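Local coordinates for pirin-like protein (Geobacillus kaustophilus, PDB 2P17), which is of unknown function but belongs to the pirin family of the cupin superfamily and binds one iron cation per subunit, at residues F52-H57 and G96-E101; L71-S76 and Q89-G94; S76-S81 and P127-L132. One frame throughout, in Å; residues are numbered along the deposited sequence.

The three contacts lie in the N-terminal cupin half of the chain. Interaction 1 pairs two strands of the four-stranded antiparallel sheet and carries the iron. Interactions 2 and 3 join that sheet, through strands 71-75 and 79-83, to neighbouring strands 88-92 and 128-132 of the sheet facing it. Along the sequence, interaction 2 is nested inside the loop closed by interaction 1, whereas interaction 3 crosses both. The centres of interactions 1 and 2 lie about 8 Å apart. Those of interactions 2 and 3 are about 5 Å apart, and those of interactions 1 and 3 about 12 Å. Polar bonds link them, running from His-99 through Glu-101 to His-73 and Gln-89, and from Gln-89 to Tyr-129.

Interaction 1 (F52-H57 and G96-E101); sequences FDVHPH and GVVHKE. With FE (Fe (III) ion), chain B.
Iron sits beside two strands of the cupin barrel, 55-57 and 97-101, gripped by the ring tips of His-57 and His-99. His-57 NE2 lies 2.2 Å from FE, and His-99 NE2 lies 1.9 Å from it. The rings meet rim to rim, planes 38° apart, drawn together by the shared metal. To get there, His-57 puts CG anti to its carbonyl carbon, while His-99 has CG in the crowded position between its backbone N and carbonyl carbon.

His-55 and Glu-101, predicted as further ligands, stand back in this model: His-55 NE2 is 6.7 Å from FE, and Glu-101 OE2 instead accepts the proton of His-99 ND1 at 2.8 Å. That bond lies in the imidazole plane and uses the carboxylate's anti lone pair, so it fixes the ring's rotation, keeps NE2 for the metal and would probably make it a stronger donor. Outside the segments, Glu-101 is steadied by His-73 and Gln-89, and the His-57 ring meets Trp-115.

Behind the ligands the backbones pair antiparallel. His-55 and His-99 exchange two N-H to O bonds, as do His-57 and Val-97, which sets both ligand histidines on one face. On the other face Pro-56 rests on Val-98 CG1, and Val-54, just before the strand, puts CG1 3.6 Å from Val-98 CB.

Beyond the paired residues, Lys-100 runs extended across Val-54 CG2. Lys-100 NZ reaches Phe-52 O at 3.0 Å, nearly along the C=O axis. Replacing Lys-100 with an alanine would remove the amine bound to Phe-52 O and would probably loosen the 52-54 loop. A water also bridges this end, accepting from Phe-52 N and donating to Glu-101 O.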
ATOM      1  N   PHE A  52       9.020  17.610   6.720  1.00 15.73           N
ATOM      2  CA  PHE A  52       8.154  17.236   7.829  1.00 16.40           C
ATOM      3  C   PHE A  52       8.782  17.483   9.192  1.00 16.71           C
ATOM      4  O   PHE A  52      10.001  17.479   9.346  1.00 17.56           O
ATOM      5  CB  PHE A  52       7.729  15.774   7.703  1.00 16.18           C
ATOM      6  CG  PHE A  52       6.898  15.496   6.493  1.00 15.60           C
ATOM      7  CD1 PHE A  52       5.619  16.037   6.373  1.00 15.48           C
ATOM      8  CD2 PHE A  52       7.385  14.698   5.466  1.00 16.47           C
ATOM      9  CE1 PHE A  52       4.845  15.792   5.243  1.00 16.74           C
ATOM     10  CE2 PHE A  52       6.622  14.449   4.343  1.00 15.74           C
ATOM     11  CZ  PHE A  52       5.351  14.988   4.229  1.00 16.00           C
ATOM     12  N   ASP A  53       7.915  17.709  10.170  1.00 17.48           N
ATOM     13  CA  ASP A  53       8.311  17.813  11.562  1.00 18.12           C
ATOM     14  C   ASP A  53       7.922  16.527  12.279  1.00 17.73           C
ATOM     15  O   ASP A  53       7.207  15.686  11.731  1.00 18.05           O
ATOM     16  CB  ASP A  53       7.619  19.009  12.214  1.00 18.87           C
ATOM     17  CG  ASP A  53       8.080  20.338  11.631  1.00 21.47           C
ATOM     18  OD1 ASP A  53       9.292  20.494  11.367  1.00 25.94           O
ATOM     19  OD2 ASP A  53       7.225  21.225  11.439  1.00 25.79           O
ATOM     20  N   VAL A  54       8.406  16.377  13.504  1.00 17.36           N
ATOM     21  CA  VAL A  54       8.056  15.227  14.323  1.00 17.15           C
ATOM     22  C   VAL A  54       6.594  15.362  14.743  1.00 16.82           C
ATOM     23  O   VAL A  54       6.157  16.439  15.173  1.00 17.57           O
ATOM     24  CB  VAL A  54       8.978  15.150  15.558  1.00 17.17           C
ATOM     25  CG1 VAL A  54       8.477  14.103  16.539  1.00 17.66           C
ATOM     26  CG2 VAL A  54      10.415  14.852  15.138  1.00 18.36           C
ATOM     27  N   HIS A  55       5.832  14.281  14.598  1.00 15.97           N
ATOM     28  CA  HIS A  55       4.399  14.305  14.898  1.00 16.10           C
ATOM     29  C   HIS A  55       3.970  13.012  15.578  1.00 14.88           C
ATOM     30  O   HIS A  55       4.462  11.945  15.235  1.00 13.65           O
ATOM     31  CB  HIS A  55       3.552  14.471  13.626  1.00 17.31           C
ATOM     32  CG  HIS A  55       3.699  15.801  12.954  1.00 19.12           C
ATOM     33  ND1 HIS A  55       3.433  16.994  13.594  0.60 20.46           N
ATOM     34  CD2 HIS A  55       4.049  16.124  11.686  0.80 21.13           C
ATOM     35  CE1 HIS A  55       3.636  17.996  12.754  0.90 21.22           C
ATOM     36  NE2 HIS A  55       4.002  17.495  11.588  0.80 21.64           N
ATOM     37  N   PRO A  56       3.052  13.102  16.548  1.00 14.11           N
ATOM     38  CA  PRO A  56       2.459  11.909  17.141  1.00 14.13           C
ATOM     39  C   PRO A  56       1.400  11.241  16.255  1.00 13.90           C
ATOM     40  O   PRO A  56       0.746  11.903  15.441  1.00 14.97           O
ATOM     41  CB  PRO A  56       1.819  12.448  18.425  1.00 14.12           C
ATOM     42  CG  PRO A  56       1.489  13.863  18.096  1.00 14.49           C
ATOM     43  CD  PRO A  56       2.579  14.341  17.204  1.00 14.83           C
ATOM     44  N   HIS A  57       1.269   9.929  16.418  1.00 13.24           N
ATOM     45  CA  HIS A  57       0.118   9.177  15.934  1.00 13.11           C
ATOM     46  C   HIS A  57      -0.315   8.190  17.014  1.00 12.59           C
ATOM     47  O   HIS A  57       0.492   7.748  17.823  1.00 11.96           O
ATOM     48  CB  HIS A  57       0.450   8.392  14.656  1.00 13.98           C
ATOM     49  CG  HIS A  57       0.621   9.244  13.437  1.00 15.46           C
ATOM     50  ND1 HIS A  57      -0.404   9.992  12.895  1.00 18.75           N
ATOM     51  CD2 HIS A  57       1.694   9.442  12.637  1.00 18.74           C
ATOM     52  CE1 HIS A  57       0.039  10.627  11.824  1.00 19.28           C
ATOM     53  NE2 HIS A  57       1.309  10.316  11.649  1.00 20.14           N
ATOM     54  N   GLY A  96       0.559   5.016  21.235  1.00 12.29           N
ATOM     55  CA  GLY A  96       1.119   6.282  20.798  1.00 12.34           C
ATOM     56  C   GLY A  96       2.598   6.237  20.506  1.00 12.33           C
ATOM     57  O   GLY A  96       3.361   5.550  21.191  1.00 12.41           O
ATOM     58  N   VAL A  97       2.997   6.978  19.470  1.00 12.05           N
ATOM     59  CA  VAL A  97       4.400   7.096  19.095  1.00 12.32           C
ATOM     60  C   VAL A  97       4.555   8.412  18.345  1.00 11.45           C
ATOM     61  O   VAL A  97       3.573   8.922  17.797  1.00 12.29           O
ATOM     62  CB  VAL A  97       4.830   5.886  18.199  1.00 12.78           C
ATOM     63  CG1 VAL A  97       4.266   5.993  16.768  1.00 13.26           C
ATOM     64  CG2 VAL A  97       6.333   5.699  18.185  1.00 14.01           C
ATOM     65  N   VAL A  98       5.760   8.987  18.349  1.00 11.37           N
ATOM     66  CA  VAL A  98       6.044  10.070  17.403  1.00 11.45           C
ATOM     67  C   VAL A  98       6.959   9.554  16.316  1.00 11.33           C
ATOM     68  O   VAL A  98       7.731   8.616  16.531  1.00 11.77           O
ATOM     69  CB  VAL A  98       6.649  11.368  18.039  1.00 12.08           C
ATOM     70  CG1 VAL A  98       5.658  12.016  19.015  1.00 12.78           C
ATOM     71  CG2 VAL A  98       7.977  11.100  18.707  1.00 12.65           C
ATOM     72  N   HIS A  99       6.866  10.169  15.146  1.00 10.79           N
ATOM     73  CA  HIS A  99       7.729   9.788  14.040  1.00 11.66           C
ATOM     74  C   HIS A  99       8.092  10.984  13.173  1.00 11.30           C
ATOM     75  O   HIS A  99       7.456  12.039  13.243  1.00 11.57           O
ATOM     76  CB  HIS A  99       7.038   8.708  13.192  1.00 11.71           C
ATOM     77  CG  HIS A  99       6.091   9.255  12.172  1.00 14.53           C
ATOM     78  ND1 HIS A  99       6.289   9.108  10.815  0.90 16.47           N
ATOM     79  CD2 HIS A  99       4.952   9.971  12.313  1.00 15.07           C
ATOM     80  CE1 HIS A  99       5.302   9.696  10.163  0.90 16.16           C
ATOM     81  NE2 HIS A  99       4.478  10.231  11.049  0.80 17.30           N
ATOM     82  N   LYS A 100       9.108  10.801  12.335  1.00 11.55           N
ATOM     83  CA  LYS A 100       9.433  11.766  11.283  1.00 12.57           C
ATOM     84  C   LYS A 100      10.083  11.015  10.135  1.00 12.53           C
ATOM     85  O   LYS A 100      10.950  10.169  10.357  1.00 12.86           O
ATOM     86  CB  LYS A 100      10.386  12.849  11.791  1.00 13.08           C
ATOM     87  CG  LYS A 100      10.814  13.841  10.723  1.00 14.43           C
ATOM     88  CD  LYS A 100      11.627  14.980  11.319  1.00 17.71           C
ATOM     89  CE  LYS A 100      12.454  15.655  10.230  1.00 19.38           C
ATOM     90  NZ  LYS A 100      12.713  17.093  10.511  1.00 22.26           N
ATOM     91  N   GLU A 101       9.651  11.325   8.917  1.00 12.54           N
ATOM     92  CA  GLU A 101      10.239  10.750   7.708  1.00 13.13           C
ATOM     93  C   GLU A 101      10.971  11.880   7.009  1.00 13.29           C
ATOM     94  O   GLU A 101      10.356  12.894   6.665  1.00 13.74           O
ATOM     95  CB  GLU A 101       9.159  10.143   6.795  1.00 13.78           C
ATOM     96  CG  GLU A 101       8.133   9.263   7.529  1.00 14.38           C
ATOM     97  CD  GLU A 101       8.757   8.091   8.275  1.00 15.27           C
ATOM     98  OE1 GLU A 101       9.819   7.599   7.850  1.00 16.77           O
ATOM     99  OE2 GLU A 101       8.159   7.649   9.277  1.00 18.13           O
TER
HETATM  100 FE    FE B 278       2.898  11.028  10.299  0.50 13.19          FE
HETATM  101  O   HOH W   1      10.897  15.595   6.036  1.00 13.83           O

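Interaction 2 (L71-S76 and Q89-G94); sequences LEHFDS and QWMTAG
The imidazole of His-73 has Tyr-129 stacked on it and a carboxylate oxygen at each nitrogen. At one edge His-73 NE2 donates to Asp-75 OD2 over 2.6 Å, nearly straight at 170° and almost in the ring plane, meeting the anti lone pair of the oxygen. ND1, at another edge, is hydrogen-bonded to OE2 of Glu-101. The amide of Gln-89 comes in obliquely, its plane turned 69° from the ring, with Gln-89 OE1 3.2 Å from His-73 CB. This is packing rather than a bond, for the strong partner of OE1 is the hydroxyl of Tyr-129. Gln-89 NE2 is turned to Glu-101 and Thr-64, and its nearest approach to Leu-71 is the CD2 methyl, 4.1 Å from NE2.

Met-91, a selenomethionine here, lies at the ring's edge: its SE is 5.2 Å from the His-73 centroid and 85° off the ring normal. The same selenium rests 4.0 Å from Asp-75 CB.

Strands 71-75 and 89-92 belong to the facing sheets of the cupin barrel. Their axes run in nearly the same direction and come no closer than 10.4 Å, so it is side chains alone that fill the interior between them. His-73, with CG anti to its backbone N, reaches inward, while Gln-89 extends from the opposite sheet.

All five touching residues are buried. With a carboxylate at both nitrogens, His-73 is likely to carry a positive charge, which would partly offset the two carboxylates, Asp-75 and Glu-101. Glu-101 in turn holds the iron ligand His-99, so His-73 and Asp-75 extend the polar chain outward from it.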
ATOM      1  N   LEU A  71      15.272   7.448   2.198  1.00 13.39           N
ATOM      2  CA  LEU A  71      14.495   7.973   3.322  1.00 13.42           C
ATOM      3  C   LEU A  71      15.119   7.626   4.672  1.00 13.47           C
ATOM      4  O   LEU A  71      15.535   6.490   4.889  1.00 13.82           O
ATOM      5  CB  LEU A  71      13.051   7.448   3.267  1.00 13.65           C
ATOM      6  CG  LEU A  71      12.010   7.999   4.252  1.00 13.84           C
ATOM      7  CD1 LEU A  71      11.834   9.500   4.073  1.00 13.09           C
ATOM      8  CD2 LEU A  71      10.678   7.297   4.085  1.00 14.17           C
ATOM      9  N   GLU A  72      15.182   8.618   5.555  1.00 13.23           N
ATOM     10  CA  GLU A  72      15.573   8.410   6.943  1.00 13.62           C
ATOM     11  C   GLU A  72      14.316   8.388   7.801  1.00 13.20           C
ATOM     12  O   GLU A  72      13.523   9.347   7.807  1.00 14.19           O
ATOM     13  CB  GLU A  72      16.514   9.522   7.422  1.00 14.02           C
ATOM     14  CG  GLU A  72      17.858   9.510   6.731  1.00 14.68           C
ATOM     15  CD  GLU A  72      18.736  10.697   7.094  1.00 15.43           C
ATOM     16  OE1 GLU A  72      18.406  11.450   8.037  0.50 15.54           O
ATOM     17  OE2 GLU A  72      19.763  10.878   6.414  1.00 19.76           O
ATOM     18  N   HIS A  73      14.128   7.290   8.518  1.00 12.34           N
ATOM     19  CA  HIS A  73      12.978   7.154   9.414  1.00 12.55           C
ATOM     20  C   HIS A  73      13.380   7.339  10.871  1.00 12.10           C
ATOM     21  O   HIS A  73      14.422   6.848  11.313  1.00 13.10           O
ATOM     22  CB  HIS A  73      12.328   5.783   9.259  1.00 12.74           C
ATOM     23  CG  HIS A  73      11.363   5.458  10.353  1.00 12.05           C
ATOM     24  ND1 HIS A  73      10.068   5.922  10.354  1.00 12.30           N
ATOM     25  CD2 HIS A  73      11.510   4.744  11.496  1.00 12.42           C
ATOM     26  CE1 HIS A  73       9.453   5.508  11.450  1.00 12.11           C
ATOM     27  NE2 HIS A  73      10.309   4.792  12.159  1.00 11.98           N
ATOM     28  N   PHE A  74      12.543   8.046  11.620  1.00 11.61           N
ATOM     29  CA  PHE A  74      12.646   8.058  13.067  1.00 11.59           C
ATOM     30  C   PHE A  74      11.306   7.733  13.708  1.00 11.43           C
ATOM     31  O   PHE A  74      10.269   8.224  13.263  1.00 10.76           O
ATOM     32  CB  PHE A  74      13.126   9.426  13.575  1.00 12.08           C
ATOM     33  CG  PHE A  74      12.972   9.584  15.054  1.00 12.75           C
ATOM     34  CD1 PHE A  74      13.907   9.026  15.916  1.00 14.59           C
ATOM     35  CD2 PHE A  74      11.857  10.230  15.584  1.00 12.36           C
ATOM     36  CE1 PHE A  74      13.749   9.135  17.303  1.00 14.85           C
ATOM     37  CE2 PHE A  74      11.692  10.338  16.964  1.00 14.53           C
ATOM     38  CZ  PHE A  74      12.640   9.801  17.815  1.00 13.35           C
ATOM     39  N   ASP A  75      11.334   6.929  14.767  1.00 11.08           N
ATOM     40  CA  ASP A  75      10.210   6.889  15.694  1.00 10.92           C
ATOM     41  C   ASP A  75      10.687   6.733  17.144  1.00 10.88           C
ATOM     42  O   ASP A  75      11.805   6.283  17.409  1.00 11.07           O
ATOM     43  CB  ASP A  75       9.183   5.809  15.297  1.00 10.84           C
ATOM     44  CG  ASP A  75       9.687   4.409  15.529  1.00 11.97           C
ATOM     45  OD1 ASP A  75       9.712   3.976  16.702  1.00 13.59           O
ATOM     46  OD2 ASP A  75      10.058   3.743  14.537  1.00 13.95           O
ATOM     47  N   SER A  76       9.823   7.123  18.077  1.00 10.75           N
ATOM     48  CA  SER A  76      10.181   7.185  19.492  1.00 11.77           C
ATOM     49  C   SER A  76      10.149   5.850  20.222  1.00 12.54           C
ATOM     50  O   SER A  76      10.439   5.798  21.417  1.00 12.92           O
ATOM     51  CB  SER A  76       9.310   8.205  20.218  1.00 11.19           C
ATOM     52  OG  SER A  76       7.930   7.869  20.118  1.00 11.63           O
ATOM     53  N   GLN A  89       8.176   0.242   5.106  1.00  9.04           N
ATOM     54  CA  GLN A  89       8.164   0.150   6.564  1.00  9.91           C
ATOM     55  C   GLN A  89       6.729   0.105   7.073  1.00  9.49           C
ATOM     56  O   GLN A  89       5.821   0.702   6.474  1.00  9.65           O
ATOM     57  CB  GLN A  89       8.947   1.294   7.220  1.00  9.93           C
ATOM     58  CG  GLN A  89       8.349   2.664   6.938  1.00 11.49           C
ATOM     59  CD  GLN A  89       9.267   3.836   7.303  1.00 11.03           C
ATOM     60  OE1 GLN A  89      10.354   3.660   7.851  1.00 12.42           O
ATOM     61  NE2 GLN A  89       8.810   5.047   6.994  1.00 12.74           N
ATOM     62  N   TRP A  90       6.545  -0.591   8.185  1.00  9.35           N
ATOM     63  CA  TRP A  90       5.234  -0.809   8.775  1.00  9.53           C
ATOM     64  C   TRP A  90       5.319  -0.324  10.215  1.00  9.99           C
ATOM     65  O   TRP A  90       6.014  -0.928  11.037  1.00  9.89           O
ATOM     66  CB  TRP A  90       4.912  -2.301   8.733  1.00  9.78           C
ATOM     67  CG  TRP A  90       3.456  -2.639   8.765  1.00  9.83           C
ATOM     68  CD1 TRP A  90       2.604  -2.574   9.848  1.00  9.98           C
ATOM     69  CD2 TRP A  90       2.678  -3.107   7.664  1.00  9.33           C
ATOM     70  NE1 TRP A  90       1.340  -2.986   9.472  1.00  9.44           N
ATOM     71  CE2 TRP A  90       1.358  -3.307   8.135  1.00  9.49           C
ATOM     72  CE3 TRP A  90       2.965  -3.372   6.310  1.00  9.04           C
ATOM     73  CZ2 TRP A  90       0.327  -3.755   7.299  1.00  9.09           C
ATOM     74  CZ3 TRP A  90       1.945  -3.813   5.479  1.00 10.33           C
ATOM     75  CH2 TRP A  90       0.638  -4.001   5.977  1.00 10.13           C
HETATM   76  N   MSE A  91       4.631   0.770  10.521  1.00 10.25           N
HETATM   77  CA  MSE A  91       4.720   1.329  11.858  1.00 11.78           C
HETATM   78  C   MSE A  91       3.371   1.228  12.540  1.00 10.73           C
HETATM   79  O   MSE A  91       2.392   1.807  12.082  1.00 10.81           O
HETATM   80  CB  MSE A  91       5.191   2.778  11.818  1.00 12.99           C
HETATM   81  CG  MSE A  91       5.471   3.315  13.210  1.00 15.90           C
HETATM   82 SE   MSE A  91       5.821   5.224  13.293  0.50 14.96          SE
HETATM   83  CE  MSE A  91       6.370   5.550  11.458  1.00 21.72           C
ATOM     84  N   THR A  92       3.326   0.469  13.625  1.00 10.02           N
ATOM     85  CA  THR A  92       2.125   0.371  14.448  1.00  9.76           C
ATOM     86  C   THR A  92       2.209   1.452  15.516  1.00  9.60           C
ATOM     87  O   THR A  92       3.084   1.399  16.382  1.00 10.26           O
ATOM     88  CB  THR A  92       2.020  -1.015  15.105  1.00  9.66           C
ATOM     89  OG1 THR A  92       2.128  -2.015  14.084  1.00  9.89           O
ATOM     90  CG2 THR A  92       0.700  -1.177  15.859  1.00 11.07           C
ATOM     91  N   ALA A  93       1.309   2.429  15.461  1.00  9.63           N
ATOM     92  CA  ALA A  93       1.351   3.517  16.450  1.00  9.96           C
ATOM     93  C   ALA A  93       0.737   3.094  17.784  1.00 10.45           C
ATOM     94  O   ALA A  93       1.257   3.463  18.832  1.00 10.29           O
ATOM     95  CB  ALA A  93       0.669   4.760  15.922  1.00  9.91           C
ATOM     96  N   GLY A  94      -0.358   2.338  17.730  1.00 10.29           N
ATOM     97  CA  GLY A  94      -1.046   1.849  18.926  1.00 10.83           C
ATOM     98  C   GLY A  94      -1.282   2.942  19.958  1.00 10.42           C
ATOM     99  O   GLY A  94      -1.794   4.012  19.638  1.00 11.07           O
TER

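Interaction 3 (S76-S81 and P127-L132); sequences SKAGHS and PRYQNL
Hydrogen bonds gather at the hydroxyl of Tyr-129. Ser-81 OG donates to Tyr-129 OH over a short 2.6 Å, its own chi1 of 73° placing OG in the crowded position between backbone N and carbonyl carbon. From two residues further along the same strand, Asn-131 ND2 adds a longer bond to Tyr-129 OH, 3.1 Å and bent to 149°, with the hydroxyl near the amide plane. The amide nitrogen also reaches Thr-82 O. A third partner, OE1 of Gln-89, completes the grip: the phenol oxygen, having accepted from Ser-81 and Asn-131, very likely donates its own hydrogen bond to this amide oxygen. Having three partners fixes the tip of the ring, and the body of the ring stacks on His-73.

The bonds of Ser-81 to Tyr-129 and of Asn-131 to Thr-82 O join the two sheets of the cupin barrel. Segment 76-81 holds the turn after strand 71-75 and the start of outermost strand 79-83, while 128-132 pairs with strand 88-92 of the facing sheet. The touching parts run in nearly the same direction, 13° apart. The turn is itself held by OD1 of Asp-75, which takes the backbone N-H groups of Lys-77 and Ala-78.

Van der Waals packing occupies the rest of the contact, near the surface. Tyr-129 CB, directed toward the 76-81 segment, meets the Ala-78 methyl, CB to CB 4.0 Å; CG anti to the backbone N carries the ring on toward Ser-81. Further along, Lys-77 crosses the ring of Pro-127 at about a right angle. Its chain bends at chi2 and chi4, so the methylenes curl over the proline: Lys-77 CD is 4.1 Å from Pro-127 CG, and Lys-77 CE lies against the carbonyl oxygen, 3.6 Å from Pro-127 O.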
ATOM      1  N   SER A  76       9.823   7.123  18.077  1.00 10.75           N
ATOM      2  CA  SER A  76      10.181   7.185  19.492  1.00 11.77           C
ATOM      3  C   SER A  76      10.149   5.850  20.222  1.00 12.54           C
ATOM      4  O   SER A  76      10.439   5.798  21.417  1.00 12.92           O
ATOM      5  CB  SER A  76       9.310   8.205  20.218  1.00 11.19           C
ATOM      6  OG  SER A  76       7.930   7.869  20.118  1.00 11.63           O
ATOM      7  N   LYS A  77       9.813   4.782  19.502  1.00 12.92           N
ATOM      8  CA  LYS A  77       9.925   3.438  20.045  1.00 14.01           C
ATOM      9  C   LYS A  77      11.259   2.804  19.656  1.00 13.98           C
ATOM     10  O   LYS A  77      12.033   2.391  20.528  1.00 14.41           O
ATOM     11  CB  LYS A  77       8.741   2.552  19.598  1.00 14.34           C
ATOM     12  CG  LYS A  77       8.770   1.111  20.134  1.00 16.25           C
ATOM     13  CD  LYS A  77       8.583   1.088  21.642  1.00 19.93           C
ATOM     14  CE  LYS A  77       8.332  -0.324  22.163  1.00 23.00           C
ATOM     15  NZ  LYS A  77       9.571  -1.147  22.171  1.00 26.78           N
ATOM     16  N   ALA A  78      11.527   2.750  18.352  1.00 13.78           N
ATOM     17  CA  ALA A  78      12.668   2.010  17.813  1.00 13.88           C
ATOM     18  C   ALA A  78      13.862   2.877  17.397  1.00 14.00           C
ATOM     19  O   ALA A  78      14.964   2.362  17.174  1.00 15.10           O
ATOM     20  CB  ALA A  78      12.220   1.126  16.651  1.00 14.35           C
ATOM     21  N   GLY A  79      13.651   4.188  17.284  1.00 13.30           N
ATOM     22  CA  GLY A  79      14.737   5.096  16.908  1.00 13.27           C
ATOM     23  C   GLY A  79      14.895   5.238  15.404  1.00 13.25           C
ATOM     24  O   GLY A  79      13.900   5.381  14.686  1.00 12.99           O
ATOM     25  N   HIS A  80      16.138   5.191  14.927  1.00 14.23           N
ATOM     26  CA  HIS A  80      16.439   5.480  13.521  1.00 14.93           C
ATOM     27  C   HIS A  80      16.564   4.265  12.627  1.00 15.09           C
ATOM     28  O   HIS A  80      17.141   3.239  13.014  1.00 15.21           O
ATOM     29  CB  HIS A  80      17.728   6.288  13.403  1.00 15.93           C
ATOM     30  CG  HIS A  80      17.528   7.756  13.543  1.00 18.35           C
ATOM     31  ND1 HIS A  80      17.151   8.556  12.487  1.00 22.57           N
ATOM     32  CD2 HIS A  80      17.652   8.574  14.613  1.00 21.04           C
ATOM     33  CE1 HIS A  80      17.038   9.805  12.904  1.00 22.45           C
ATOM     34  NE2 HIS A  80      17.344   9.843  14.187  1.00 22.13           N
ATOM     35  N   SER A  81      16.043   4.409  11.409  1.00 14.55           N
ATOM     36  CA  SER A  81      16.209   3.411  10.367  1.00 15.14           C
ATOM     37  C   SER A  81      16.275   4.120   9.015  1.00 14.76           C
ATOM     38  O   SER A  81      16.090   5.330   8.937  1.00 14.91           O
ATOM     39  CB  SER A  81      15.052   2.428  10.386  1.00 15.12           C
ATOM     40  OG  SER A  81      13.876   3.030   9.875  1.00 19.74           O
ATOM     41  N   PRO A 127       3.484   0.310  20.615  1.00 14.00           N
ATOM     42  CA  PRO A 127       4.021   0.666  19.295  1.00 13.55           C
ATOM     43  C   PRO A 127       5.084  -0.328  18.838  1.00 12.99           C
ATOM     44  O   PRO A 127       5.797  -0.919  19.664  1.00 13.28           O
ATOM     45  CB  PRO A 127       4.629   2.061  19.499  1.00 13.94           C
ATOM     46  CG  PRO A 127       4.732   2.251  20.975  1.00 15.44           C
ATOM     47  CD  PRO A 127       3.754   1.338  21.639  1.00 14.55           C
ATOM     48  N   ARG A 128       5.185  -0.507  17.523  1.00 12.48           N
ATOM     49  CA  ARG A 128       6.103  -1.481  16.935  1.00 13.24           C
ATOM     50  C   ARG A 128       6.498  -0.964  15.559  1.00 12.44           C
ATOM     51  O   ARG A 128       5.691  -0.333  14.870  1.00 12.79           O
ATOM     52  CB  ARG A 128       5.411  -2.855  16.863  1.00 13.80           C
ATOM     53  CG  ARG A 128       6.028  -3.935  15.980  1.00 16.28           C
ATOM     54  CD  ARG A 128       5.201  -5.223  16.088  0.70 15.91           C
ATOM     55  NE  ARG A 128       3.881  -5.205  15.429  0.80 19.26           N
ATOM     56  CZ  ARG A 128       2.946  -6.136  15.639  1.00 19.64           C
ATOM     57  NH1 ARG A 128       3.184  -7.115  16.501  1.00 20.73           N
ATOM     58  NH2 ARG A 128       1.775  -6.096  15.017  1.00 19.56           N
ATOM     59  N   TYR A 129       7.734  -1.237  15.168  1.00 10.81           N
ATOM     60  CA  TYR A 129       8.257  -0.832  13.874  1.00 10.12           C
ATOM     61  C   TYR A 129       8.835  -2.046  13.169  1.00 10.04           C
ATOM     62  O   TYR A 129       9.566  -2.839  13.766  1.00 10.86           O
ATOM     63  CB  TYR A 129       9.340   0.243  14.053  1.00 10.24           C
ATOM     64  CG  TYR A 129       9.970   0.671  12.747  1.00 10.83           C
ATOM     65  CD1 TYR A 129       9.296   1.531  11.874  1.00 10.99           C
ATOM     66  CD2 TYR A 129      11.234   0.212  12.379  1.00 10.90           C
ATOM     67  CE1 TYR A 129       9.863   1.915  10.681  1.00 10.43           C
ATOM     68  CE2 TYR A 129      11.819   0.589  11.167  1.00  9.59           C
ATOM     69  CZ  TYR A 129      11.126   1.447  10.331  1.00  8.89           C
ATOM     70  OH  TYR A 129      11.693   1.844   9.141  1.00  9.98           O
ATOM     71  N   GLN A 130       8.471  -2.197  11.901  1.00  9.20           N
ATOM     72  CA  GLN A 130       9.030  -3.241  11.043  1.00  9.12           C
ATOM     73  C   GLN A 130       9.632  -2.612   9.799  1.00 10.03           C
ATOM     74  O   GLN A 130       8.954  -1.882   9.072  1.00 10.14           O
ATOM     75  CB  GLN A 130       7.956  -4.245  10.637  1.00  9.77           C
ATOM     76  CG  GLN A 130       7.192  -4.843  11.779  1.00  8.60           C
ATOM     77  CD  GLN A 130       6.099  -5.753  11.294  1.00  9.03           C
ATOM     78  OE1 GLN A 130       6.369  -6.860  10.806  1.00  9.91           O
ATOM     79  NE2 GLN A 130       4.854  -5.305  11.417  1.00  8.50           N
ATOM     80  N   ASN A 131      10.910  -2.886   9.577  1.00 10.65           N
ATOM     81  CA  ASN A 131      11.603  -2.453   8.367  1.00 11.07           C
ATOM     82  C   ASN A 131      11.584  -3.606   7.364  1.00 11.40           C
ATOM     83  O   ASN A 131      12.134  -4.682   7.621  1.00 11.81           O
ATOM     84  CB  ASN A 131      13.035  -2.029   8.716  1.00 12.37           C
ATOM     85  CG  ASN A 131      13.723  -1.305   7.586  1.00 14.05           C
ATOM     86  OD1 ASN A 131      14.248  -1.930   6.673  1.00 17.96           O
ATOM     87  ND2 ASN A 131      13.720   0.024   7.640  1.00 15.95           N
ATOM     88  N   LEU A 132      10.935  -3.385   6.226  1.00 11.61           N
ATOM     89  CA  LEU A 132      10.670  -4.450   5.265  1.00 12.14           C
ATOM     90  C   LEU A 132      11.444  -4.220   3.977  1.00 11.94           C
ATOM     91  O   LEU A 132      10.942  -3.623   3.036  1.00 11.57           O
ATOM     92  CB  LEU A 132       9.161  -4.554   4.985  1.00 11.95           C
ATOM     93  CG  LEU A 132       8.261  -4.719   6.210  1.00 12.60           C
ATOM     94  CD1 LEU A 132       6.785  -4.660   5.815  1.00 13.74           C
ATOM     95  CD2 LEU A 132       8.585  -6.003   6.986  1.00 12.73           C
TER